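Local coordinates for protein 2-keto-3-deoxy-D-arabinonate dehydratase (Sulfolobus solfataricus, PDB 2Q18) that catalyses the metal-dependent dehydration of 2-dehydro-3-deoxy-D-arabinonate to 2,5-dioxopentanoate in a pentose oxidation pathway that leads to 2-oxoglutarate, at residues 26-29 with 30-34; 35-38 with 39-43; 95-99 with 100-104; 171-174 with 175-179. All coordinates share one frame; numbering follows the deposited sequence.

Contact 1. Residues 26-29 with 30-34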
loop_
_atom_site.group_PDB
_atom_site.type_symbol
_atom_site.label_atom_id
_atom_site.label_comp_id
_atom_site.label_asym_id
_atom_site.label_seq_id
_atom_site.Cartn_x
_atom_site.Cartn_y
_atom_site.Cartn_z
ATOM N N LEU A 26 19.894 -1.691 -9.138
ATOM C CA LEU A 26 19.487 -0.544 -8.331
ATOM C C LEU A 26 18.591 -0.924 -7.162
ATOM O O LEU A 26 17.705 -1.772 -7.295
ATOM C CB LEU A 26 18.782 0.503 -9.202
ATOM C CG LEU A 26 19.572 1.120 -10.363
ATOM C CD1 LEU A 26 18.781 2.269 -10.966
ATOM C CD2 LEU A 26 20.938 1.599 -9.911
ATOM N N ASP A 27 18.836 -0.281 -6.020
ATOM C CA ASP A 27 17.989 -0.408 -4.835
ATOM C C ASP A 27 16.732 0.447 -4.951
ATOM O O ASP A 27 15.675 0.062 -4.460
ATOM C CB ASP A 27 18.743 0.042 -3.581
ATOM C CG ASP A 27 19.876 -0.885 -3.198
ATOM O OD1 ASP A 27 19.954 -2.021 -3.713
ATOM O OD2 ASP A 27 20.693 -0.466 -2.359
ATOM N N GLU A 28 16.873 1.614 -5.580
ATOM C CA GLU A 28 15.816 2.625 -5.650
ATOM C C GLU A 28 15.043 2.576 -6.968
ATOM O O GLU A 28 15.550 2.068 -7.976
ATOM C CB GLU A 28 16.419 4.029 -5.526
ATOM C CG GLU A 28 17.242 4.293 -4.280
ATOM C CD GLU A 28 17.554 5.767 -4.102
ATOM O OE1 GLU A 28 18.381 6.314 -4.865
ATOM O OE2 GLU A 28 16.968 6.381 -3.191
ATOM N N ASP A 29 13.826 3.129 -6.943
ATOM C CA ASP A 29 13.076 3.505 -8.150
ATOM C C ASP A 29 13.994 4.310 -9.068
ATOM O O ASP A 29 14.730 5.172 -8.587
ATOM C CB ASP A 29 11.829 4.326 -7.759
ATOM C CG ASP A 29 11.432 5.372 -8.812
ATOM O OD1 ASP A 29 11.026 5.006 -9.941
ATOM O OD2 ASP A 29 11.503 6.582 -8.495
ATOM N N PRO A 30 13.967 4.021 -10.384
ATOM C CA PRO A 30 14.917 4.663 -11.301
ATOM C C PRO A 30 14.833 6.191 -11.371
ATOM O O PRO A 30 15.866 6.836 -11.510
ATOM C CB PRO A 30 14.603 4.017 -12.660
ATOM C CG PRO A 30 13.216 3.462 -12.518
ATOM C CD PRO A 30 13.089 3.061 -11.085
ATOM N N ILE A 31 13.636 6.770 -11.271
ATOM C CA ILE A 31 13.507 8.236 -11.226
ATOM C C ILE A 31 14.205 8.793 -9.978
ATOM O O ILE A 31 14.975 9.752 -10.067
ATOM C CB ILE A 31 12.031 8.719 -11.305
ATOM C CG1 ILE A 31 11.424 8.357 -12.670
ATOM C CG2 ILE A 31 11.945 10.235 -11.092
ATOM C CD1 ILE A 31 9.898 8.353 -12.702
ATOM N N LYS A 32 13.952 8.164 -8.831
ATOM C CA LYS A 32 14.635 8.504 -7.583
ATOM C C LYS A 32 16.153 8.344 -7.715
ATOM O O LYS A 32 16.911 9.196 -7.244
ATOM C CB LYS A 32 14.084 7.659 -6.425
ATOM C CG LYS A 32 14.779 7.865 -5.076
ATOM C CD LYS A 32 14.613 9.284 -4.523
ATOM C CE LYS A 32 15.304 9.436 -3.168
ATOM N NZ LYS A 32 15.235 10.837 -2.655
ATOM N N ALA A 33 16.589 7.272 -8.380
ATOM C CA ALA A 33 18.013 7.037 -8.621
ATOM C C ALA A 33 18.639 8.150 -9.459
ATOM O O ALA A 33 19.757 8.587 -9.175
ATOM C CB ALA A 33 18.237 5.678 -9.287
ATOM N N LEU A 34 17.913 8.604 -10.482
ATOM C CA LEU A 34 18.384 9.682 -11.356
ATOM C C LEU A 34 18.491 11.013 -10.610
ATOM O O LEU A 34 19.433 11.780 -10.827
ATOM C CB LEU A 34 17.472 9.834 -12.578
ATOM C CG LEU A 34 17.547 8.754 -13.668
ATOM C CD1 LEU A 34 16.381 8.900 -14.631
ATOM C CD2 LEU A 34 18.888 8.790 -14.421
#
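Asp-29 is the N-cap of helix 30-40, and its carboxylate reaches two successive backbone amides of the first turn. OD2 of Asp-29 accepts from Lys-32 N at 2.9 Å, a fairly straight bond (157° at the hydrogen) in which the donor stands above the carboxylate plane, 57° out of it. Asp-29 OD1 takes a weak bond of 3.4 Å from Ile-31 N. The main chain adds a third bond, with Ala-33 N donating to Asp-29 O at 2.8 Å, while Pro-30 fills the first helical position and has no amide hydrogen.

Glu-28 and Lys-32 carry opposite charges but do not pair. With CG opposite the carbonyl carbon (chi1 -57°) and the chain extended beyond it, Glu-28 carries its carboxylate to Lys-32 and lays OE2 against Lys-32 CG at 3.2 Å, but the lysine then leads away, leaving Lys-32 NZ 4.8 Å from Glu-28 OE2. The firmer partner of this carboxylate is Arg-36, which forms a salt bridge with it. An alanine in place of Glu-28 would probably leave the Arg-36 guanidinium without this mate and uncover the aliphatic part of Lys-32.

Apolar contact is confined to Leu-26, whose CD1 meets Ala-33 CB at 3.8 Å; Leu-26 and Pro-30 also pack on Leu-3 of strand 2-8. The two N-H groups and the helix N-terminus would probably favour a charged Asp-29, and the nearby Arg-36 a charged Glu-28.

Contact 2. Residues 35-38 with 39-43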
loop_
_atom_site.group_PDB
_atom_site.type_symbol
_atom_site.label_atom_id
_atom_site.label_comp_id
_atom_site.label_asym_id
_atom_site.label_seq_id
_atom_site.Cartn_x
_atom_site.Cartn_y
_atom_site.Cartn_z
ATOM N N MET A 35 17.516 11.281 -9.743
ATOM C CA MET A 35 17.538 12.470 -8.890
ATOM C C MET A 35 18.747 12.452 -7.945
ATOM O O MET A 35 19.476 13.439 -7.856
ATOM C CB MET A 35 16.227 12.603 -8.114
ATOM C CG MET A 35 15.033 12.982 -8.990
ATOM S SD MET A 35 13.455 12.829 -8.139
ATOM C CE MET A 35 13.578 14.196 -6.980
ATOM N N ARG A 36 18.972 11.320 -7.275
ATOM C CA ARG A 36 20.141 11.156 -6.401
ATOM C C ARG A 36 21.456 11.368 -7.150
ATOM O O ARG A 36 22.340 12.088 -6.668
ATOM C CB ARG A 36 20.143 9.782 -5.721
ATOM C CG ARG A 36 21.293 9.594 -4.721
ATOM C CD ARG A 36 21.273 8.223 -4.049
ATOM N NE ARG A 36 19.983 7.934 -3.421
ATOM C CZ ARG A 36 19.610 8.354 -2.212
ATOM N NH1 ARG A 36 18.413 8.029 -1.745
ATOM N NH2 ARG A 36 20.423 9.101 -1.471
ATOM N N TYR A 37 21.583 10.739 -8.319
ATOM C CA TYR A 37 22.798 10.851 -9.121
ATOM C C TYR A 37 23.057 12.300 -9.528
ATOM O O TYR A 37 24.200 12.758 -9.528
ATOM C CB TYR A 37 22.737 9.953 -10.365
ATOM C CG TYR A 37 24.069 9.858 -11.078
ATOM C CD1 TYR A 37 24.488 10.864 -11.948
ATOM C CD2 TYR A 37 24.922 8.777 -10.862
ATOM C CE1 TYR A 37 25.716 10.793 -12.590
ATOM C CE2 TYR A 37 26.157 8.695 -11.505
ATOM C CZ TYR A 37 26.542 9.709 -12.369
ATOM O OH TYR A 37 27.757 9.648 -13.013
ATOM N N SER A 38 21.986 13.011 -9.868
ATOM C CA SER A 38 22.064 14.422 -10.227
ATOM C C SER A 38 22.621 15.280 -9.093
ATOM O O SER A 38 23.242 16.316 -9.337
ATOM C CB SER A 38 20.685 14.941 -10.618
ATOM O OG SER A 38 20.789 16.209 -11.233
ATOM N N GLU A 39 22.388 14.846 -7.857
ATOM C CA GLU A 39 22.839 15.586 -6.687
ATOM C C GLU A 39 24.317 15.329 -6.376
ATOM O O GLU A 39 25.112 16.268 -6.354
ATOM C CB GLU A 39 21.948 15.283 -5.475
ATOM C CG GLU A 39 21.949 16.374 -4.401
ATOM C CD GLU A 39 21.436 17.720 -4.908
ATOM O OE1 GLU A 39 20.396 17.749 -5.606
ATOM O OE2 GLU A 39 22.073 18.752 -4.599
ATOM N N ASN A 40 24.688 14.065 -6.162
ATOM C CA ASN A 40 26.059 13.736 -5.747
ATOM C C ASN A 40 26.701 12.536 -6.453
ATOM O O ASN A 40 27.739 12.036 -6.008
ATOM C CB ASN A 40 26.119 13.545 -4.225
ATOM C CG ASN A 40 25.317 12.340 -3.748
ATOM O OD1 ASN A 40 24.454 11.817 -4.461
ATOM N ND2 ASN A 40 25.597 11.898 -2.526
ATOM N N LYS A 41 26.082 12.083 -7.544
ATOM C CA LYS A 41 26.557 10.932 -8.331
ATOM C C LYS A 41 26.605 9.615 -7.546
ATOM O O LYS A 41 27.301 8.675 -7.930
ATOM C CB LYS A 41 27.904 11.235 -9.012
ATOM C CG LYS A 41 27.875 12.495 -9.864
ATOM C CD LYS A 41 29.100 12.631 -10.740
ATOM C CE LYS A 41 28.957 13.839 -11.656
ATOM N NZ LYS A 41 30.002 13.861 -12.717
ATOM N N GLU A 42 25.850 9.551 -6.453
ATOM C CA GLU A 42 25.748 8.330 -5.663
ATOM C C GLU A 42 24.756 7.365 -6.311
ATOM O O GLU A 42 23.705 7.779 -6.810
ATOM C CB GLU A 42 25.322 8.656 -4.231
ATOM C CG GLU A 42 25.488 7.505 -3.247
ATOM C CD GLU A 42 25.021 7.852 -1.843
ATOM O OE1 GLU A 42 24.214 8.795 -1.682
ATOM O OE2 GLU A 42 25.460 7.169 -0.894
ATOM N N VAL A 43 25.111 6.082 -6.313
ATOM C CA VAL A 43 24.257 5.031 -6.854
ATOM C C VAL A 43 24.110 3.925 -5.813
ATOM O O VAL A 43 25.100 3.317 -5.400
ATOM C CB VAL A 43 24.827 4.429 -8.169
ATOM C CG1 VAL A 43 23.855 3.425 -8.759
ATOM C CG2 VAL A 43 25.128 5.517 -9.189
#
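Tyr-37 has CG on the far side of CB from its backbone N (chi1 -170°), which swings the ring forward along the helix and against Lys-41. Lys-41 CA sits over the ring face, 3.8 Å from the Tyr-37 centroid and 14° off the ring normal, in a CH-pi contact. At the ring edge, in plane, Val-43 CG2 touches Tyr-37 CD2 at 3.7 Å. The polar ends, Tyr-37 OH and Lys-41 NZ, both go to Asp-198.

This is the C-terminal end of helix 30-40. Asn-40 N still donates to Arg-36 O at 3.1 Å, and Lys-41 N to Tyr-37 O at 2.8 Å, but Lys-41 itself has left helical geometry with a positive phi of 61°.

The chain reversal brings Glu-42 back beside Arg-36, whose CG lies 3.7 Å from Glu-42 O. A bend at chi3 turns the guanidinium nearly perpendicular to the Glu-42 carboxylate, and Arg-36 NH2 forms a long salt bridge of 3.8 Å with Glu-42 OE1. The stronger partner of Arg-36 is Glu-28, through NH1; Arg-9 of the second subunit makes a long, weak ion pair with Glu-42 and brings a like charge near Arg-36.

Contact 3. Residues 95-99 with 100-104; sequences VAKIL and GKTIY
Gly-100 pairs with Leu-99 at the corner of a type I' turn that runs from Ile-98 to Lys-101. Both corner residues have positive phi, and a CB on Gly-100 would clash with Leu-99 O. Gly-100 O receives a bond of 3.1 Å from a water molecule that also takes a weak one from Lys-97 NZ, the lysine chain being doubly bent to fold back over the turn.

Lys-101 forms the hydrogen-bonded antiparallel pair with Ile-98. Ile-98 N donates to Lys-101 O at 2.7 Å; the return bond, Lys-101 N to Ile-98 O, is 3.1 Å long. The extended lysine side chain ends in a salt bridge with Asp-109.

Thr-102, in the non-hydrogen-bonded pair with Lys-97, sets its CG2 against Val-95 CG2 at 3.6 Å. Its OG1 turns to the other task, capping helix 103-109 through Glu-105 N.

Ile-103 opens that helix while still tied to the hairpin, its N donating to Ala-96 O at 3.1 Å and 166°. With CG1 held between the backbone N and the carbonyl carbon (chi1 55°), the side chain straddles two neighbours: CD1 of Ile-103 meets Ala-96 CB at 4.0 Å and CG2 meets Ile-98 CD1 at 3.9 Å.

Tyr-104 only brushes Val-95, obliquely; its hydroxyl bonds to Glu-171 on helix 168-173. The two-stranded hairpin 97-98/101-102 thus runs straight into helix 103-109; Pro-175 packs on Ala-96 and Ile-103, while Ile-98 of the third subunit touches Ala-96 and Asn-94 of that subunit touches Ile-98 and Leu-99.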
loop_
_atom_site.group_PDB
_atom_site.type_symbol
_atom_site.label_atom_id
_atom_site.label_comp_id
_atom_site.label_asym_id
_atom_site.label_seq_id
_atom_site.Cartn_x
_atom_site.Cartn_y
_atom_site.Cartn_z
ATOM N N VAL A 95 -0.798 24.151 -46.361
ATOM C CA VAL A 95 -0.616 24.501 -44.949
ATOM C C VAL A 95 -1.479 25.664 -44.463
ATOM O O VAL A 95 -1.819 26.566 -45.231
ATOM C CB VAL A 95 0.870 24.799 -44.616
ATOM C CG1 VAL A 95 1.613 23.514 -44.296
ATOM C CG2 VAL A 95 1.543 25.548 -45.758
ATOM N N ALA A 96 -1.832 25.619 -43.178
ATOM C CA ALA A 96 -2.511 26.725 -42.511
ATOM C C ALA A 96 -1.576 27.921 -42.434
ATOM O O ALA A 96 -0.381 27.770 -42.168
ATOM C CB ALA A 96 -2.963 26.311 -41.117
ATOM N N LYS A 97 -2.118 29.109 -42.677
ATOM C CA LYS A 97 -1.304 30.320 -42.670
ATOM C C LYS A 97 -2.001 31.534 -42.060
ATOM O O LYS A 97 -3.218 31.684 -42.152
ATOM C CB LYS A 97 -0.754 30.627 -44.072
ATOM C CG LYS A 97 -1.742 30.438 -45.216
ATOM C CD LYS A 97 -1.117 29.669 -46.388
ATOM C CE LYS A 97 0.154 30.324 -46.916
ATOM N NZ LYS A 97 0.730 29.562 -48.060
ATOM N N ILE A 98 -1.198 32.375 -41.416
ATOM C CA ILE A 98 -1.663 33.599 -40.780
ATOM C C ILE A 98 -1.051 34.780 -41.528
ATOM O O ILE A 98 0.175 34.939 -41.553
ATOM C CB ILE A 98 -1.265 33.646 -39.282
ATOM C CG1 ILE A 98 -1.881 32.461 -38.526
ATOM C CG2 ILE A 98 -1.682 34.977 -38.649
ATOM C CD1 ILE A 98 -1.232 32.167 -37.187
ATOM N N LEU A 99 -1.917 35.598 -42.127
ATOM C CA LEU A 99 -1.509 36.680 -43.035
ATOM C C LEU A 99 -0.467 36.213 -44.061
ATOM O O LEU A 99 0.605 36.812 -44.192
ATOM C CB LEU A 99 -1.005 37.916 -42.264
ATOM C CG LEU A 99 -1.942 38.834 -41.458
ATOM C CD1 LEU A 99 -3.381 38.850 -41.995
ATOM C CD2 LEU A 99 -1.927 38.476 -39.981
ATOM N N GLY A 100 -0.786 35.127 -44.764
ATOM C CA GLY A 100 0.079 34.591 -45.821
ATOM C C GLY A 100 1.308 33.818 -45.365
ATOM O O GLY A 100 1.987 33.188 -46.181
ATOM N N LYS A 101 1.599 33.866 -44.068
ATOM C CA LYS A 101 2.756 33.180 -43.501
ATOM C C LYS A 101 2.301 31.920 -42.766
ATOM O O LYS A 101 1.394 31.979 -41.927
ATOM C CB LYS A 101 3.502 34.120 -42.551
ATOM C CG LYS A 101 4.877 33.642 -42.110
ATOM C CD LYS A 101 5.508 34.649 -41.152
ATOM C CE LYS A 101 6.924 34.248 -40.769
ATOM N NZ LYS A 101 7.581 35.255 -39.883
ATOM N N THR A 102 2.929 30.788 -43.085
ATOM C CA THR A 102 2.547 29.498 -42.499
ATOM C C THR A 102 2.756 29.486 -40.984
ATOM O O THR A 102 3.705 30.088 -40.469
ATOM C CB THR A 102 3.312 28.295 -43.122
ATOM O OG1 THR A 102 4.613 28.186 -42.532
ATOM C CG2 THR A 102 3.444 28.440 -44.634
ATOM N N ILE A 103 1.863 28.790 -40.286
ATOM C CA ILE A 103 1.929 28.660 -38.828
ATOM C C ILE A 103 3.284 28.138 -38.336
ATOM O O ILE A 103 3.763 28.552 -37.281
ATOM C CB ILE A 103 0.767 27.792 -38.273
ATOM C CG1 ILE A 103 0.730 26.416 -38.954
ATOM C CG2 ILE A 103 -0.563 28.527 -38.438
ATOM C CD1 ILE A 103 -0.207 25.411 -38.299
ATOM N N TYR A 104 3.902 27.253 -39.117
ATOM C CA TYR A 104 5.197 26.660 -38.768
ATOM C C TYR A 104 6.334 27.669 -38.891
ATOM O O TYR A 104 7.233 27.714 -38.045
ATOM C CB TYR A 104 5.470 25.407 -39.617
ATOM C CG TYR A 104 4.403 24.347 -39.455
ATOM C CD1 TYR A 104 4.425 23.469 -38.371
ATOM C CD2 TYR A 104 3.356 24.241 -40.368
ATOM C CE1 TYR A 104 3.438 22.506 -38.206
ATOM C CE2 TYR A 104 2.364 23.278 -40.215
ATOM C CZ TYR A 104 2.413 22.414 -39.130
ATOM O OH TYR A 104 1.432 21.463 -38.972
HETATM O O HOH W 1 0.901 32.812 -49.068
#

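Contact 4. Residues 171-174 with 175-179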
loop_
_atom_site.group_PDB
_atom_site.type_symbol
_atom_site.label_atom_id
_atom_site.label_comp_id
_atom_site.label_asym_id
_atom_site.label_seq_id
_atom_site.Cartn_x
_atom_site.Cartn_y
_atom_site.Cartn_z
ATOM N N GLU A 171 -2.452 15.922 -39.077
ATOM C CA GLU A 171 -1.894 17.236 -38.784
ATOM C C GLU A 171 -1.998 18.199 -39.978
ATOM O O GLU A 171 -2.366 19.368 -39.810
ATOM C CB GLU A 171 -0.434 17.096 -38.344
ATOM C CG GLU A 171 0.317 18.414 -38.260
ATOM C CD GLU A 171 1.775 18.258 -37.876
ATOM O OE1 GLU A 171 2.291 17.116 -37.857
ATOM O OE2 GLU A 171 2.411 19.296 -37.593
ATOM N N ALA A 172 -1.663 17.702 -41.171
ATOM C CA ALA A 172 -1.694 18.499 -42.401
ATOM C C ALA A 172 -3.115 18.920 -42.752
ATOM O O ALA A 172 -3.338 20.000 -43.302
ATOM C CB ALA A 172 -1.068 17.723 -43.556
ATOM N N GLU A 173 -4.064 18.052 -42.422
ATOM C CA GLU A 173 -5.488 18.280 -42.626
ATOM C C GLU A 173 -5.980 19.530 -41.872
ATOM O O GLU A 173 -6.763 20.323 -42.405
ATOM C CB GLU A 173 -6.233 17.049 -42.124
ATOM C CG GLU A 173 -7.341 16.542 -42.995
ATOM C CD GLU A 173 -7.645 15.083 -42.705
ATOM O OE1 GLU A 173 -6.896 14.205 -43.196
ATOM O OE2 GLU A 173 -8.627 14.813 -41.980
ATOM N N ASN A 174 -5.514 19.688 -40.632
ATOM C CA ASN A 174 -5.874 20.818 -39.768
ATOM C C ASN A 174 -4.971 20.805 -38.537
ATOM O O ASN A 174 -4.838 19.765 -37.892
ATOM C CB ASN A 174 -7.345 20.722 -39.340
ATOM C CG ASN A 174 -7.919 22.048 -38.866
ATOM O OD1 ASN A 174 -7.321 22.745 -38.048
ATOM N ND2 ASN A 174 -9.100 22.395 -39.373
ATOM N N PRO A 175 -4.336 21.953 -38.211
ATOM C CA PRO A 175 -3.503 22.045 -36.999
ATOM C C PRO A 175 -4.272 21.744 -35.709
ATOM O O PRO A 175 -3.661 21.403 -34.693
ATOM C CB PRO A 175 -3.026 23.501 -37.002
ATOM C CG PRO A 175 -3.958 24.227 -37.925
ATOM C CD PRO A 175 -4.350 23.223 -38.960
ATOM N N LEU A 176 -5.598 21.857 -35.762
ATOM C CA LEU A 176 -6.458 21.542 -34.626
ATOM C C LEU A 176 -6.595 20.035 -34.390
ATOM O O LEU A 176 -7.144 19.611 -33.367
ATOM C CB LEU A 176 -7.840 22.189 -34.795
ATOM C CG LEU A 176 -7.893 23.727 -34.834
ATOM C CD1 LEU A 176 -9.322 24.203 -35.035
ATOM C CD2 LEU A 176 -7.292 24.353 -33.570
ATOM N N TYR A 177 -6.104 19.235 -35.339
ATOM C CA TYR A 177 -6.085 17.775 -35.195
ATOM C C TYR A 177 -4.761 17.262 -34.619
ATOM O O TYR A 177 -4.576 16.051 -34.462
ATOM C CB TYR A 177 -6.354 17.082 -36.537
ATOM C CG TYR A 177 -7.722 17.324 -37.145
ATOM C CD1 TYR A 177 -8.852 17.496 -36.345
ATOM C CD2 TYR A 177 -7.888 17.340 -38.531
ATOM C CE1 TYR A 177 -10.109 17.710 -36.908
ATOM C CE2 TYR A 177 -9.142 17.552 -39.108
ATOM C CZ TYR A 177 -10.246 17.734 -38.291
ATOM O OH TYR A 177 -11.485 17.939 -38.857
ATOM N N LEU A 178 -3.842 18.175 -34.313
ATOM C CA LEU A 178 -2.529 17.797 -33.786
ATOM C C LEU A 178 -2.574 16.833 -32.585
ATOM O O LEU A 178 -1.840 15.845 -32.583
ATOM C CB LEU A 178 -1.661 19.024 -33.475
ATOM C CG LEU A 178 -0.168 18.728 -33.255
ATOM C CD1 LEU A 178 0.538 18.401 -34.571
ATOM C CD2 LEU A 178 0.530 19.882 -32.550
ATOM N N PRO A 179 -3.423 17.111 -31.566
ATOM C CA PRO A 179 -3.509 16.162 -30.438
ATOM C C PRO A 179 -3.861 14.730 -30.868
ATOM O O PRO A 179 -3.238 13.779 -30.393
ATOM C CB PRO A 179 -4.621 16.752 -29.561
ATOM C CG PRO A 179 -4.613 18.213 -29.881
ATOM C CD PRO A 179 -4.298 18.284 -31.350
HETATM O O HOH W 2 -10.637 20.377 -40.512
#
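Asn-174 places its CB over a face of the Tyr-177 ring, 3.9 Å from the centroid and 30° off the ring normal, in a CH-pi contact. Glu-173 meets the same ring from its edge, in plane, with CB 4.0 Å from Tyr-177 CD2, and its carboxylate is turned almost perpendicular to the ring.

The amide of Asn-174, with CG anti to the backbone N (chi1 -160°), faces two ways. OD1 of Asn-174 accepts from Leu-176 N at 3.0 Å, the N-H pointing nearly straight at it (165°). ND2 donates to a water at 2.8 Å, which in turn donates to Tyr-177 OH, and it also bonds to Ile-103 O of the third subunit. Tyr-177 OH also hydrogen-bonds to Arg-112 O of that subunit. The backbone adds Tyr-177 N to Asn-174 O at 2.9 Å. A leucine in place of Asn-174 would probably leave Leu-176 N and Ile-103 O of the third subunit without these partners and take one of its two anchors from the bridging water.

Glu-171 and Leu-178 run side by side, Leu-178 CD1 lying 3.5 Å from Glu-171 CD; the carboxylate is held by Tyr-104.

The OD1 bond makes an Asx turn, leading helix 168-173 through the 3-10 turn toward helix 178-182. The segment borders the active site of this FAH-family enzyme through Glu-171, near magnesium ligand Glu-143, and Leu-178, beside substrate-binding Lys-182.

Overall arrangement
Contacts 1 and 2 follow one another along helix 30-40, their centres 10 Å apart, joined by the salt bridge of Glu-28 OE2 to Arg-36 NH1 (2.6 Å) and by Leu-26 packing on Val-43; both face the second subunit. Contact 3, centred 45 Å from contact 1 across the chain, lies 13 Å between centres from contact 4; Tyr-104 OH and Glu-171 OE2 link them, probably by a hydrogen bond of 2.7 Å, and both meet the third subunit. They border the active site: the side chain of Tyr-104 is about 4 Å from that of substrate-binding Ile-81, and a phosphate ion, probably from the crystallisation liquor, lies about 3 Å from the side chains of both Tyr-104 and Glu-171.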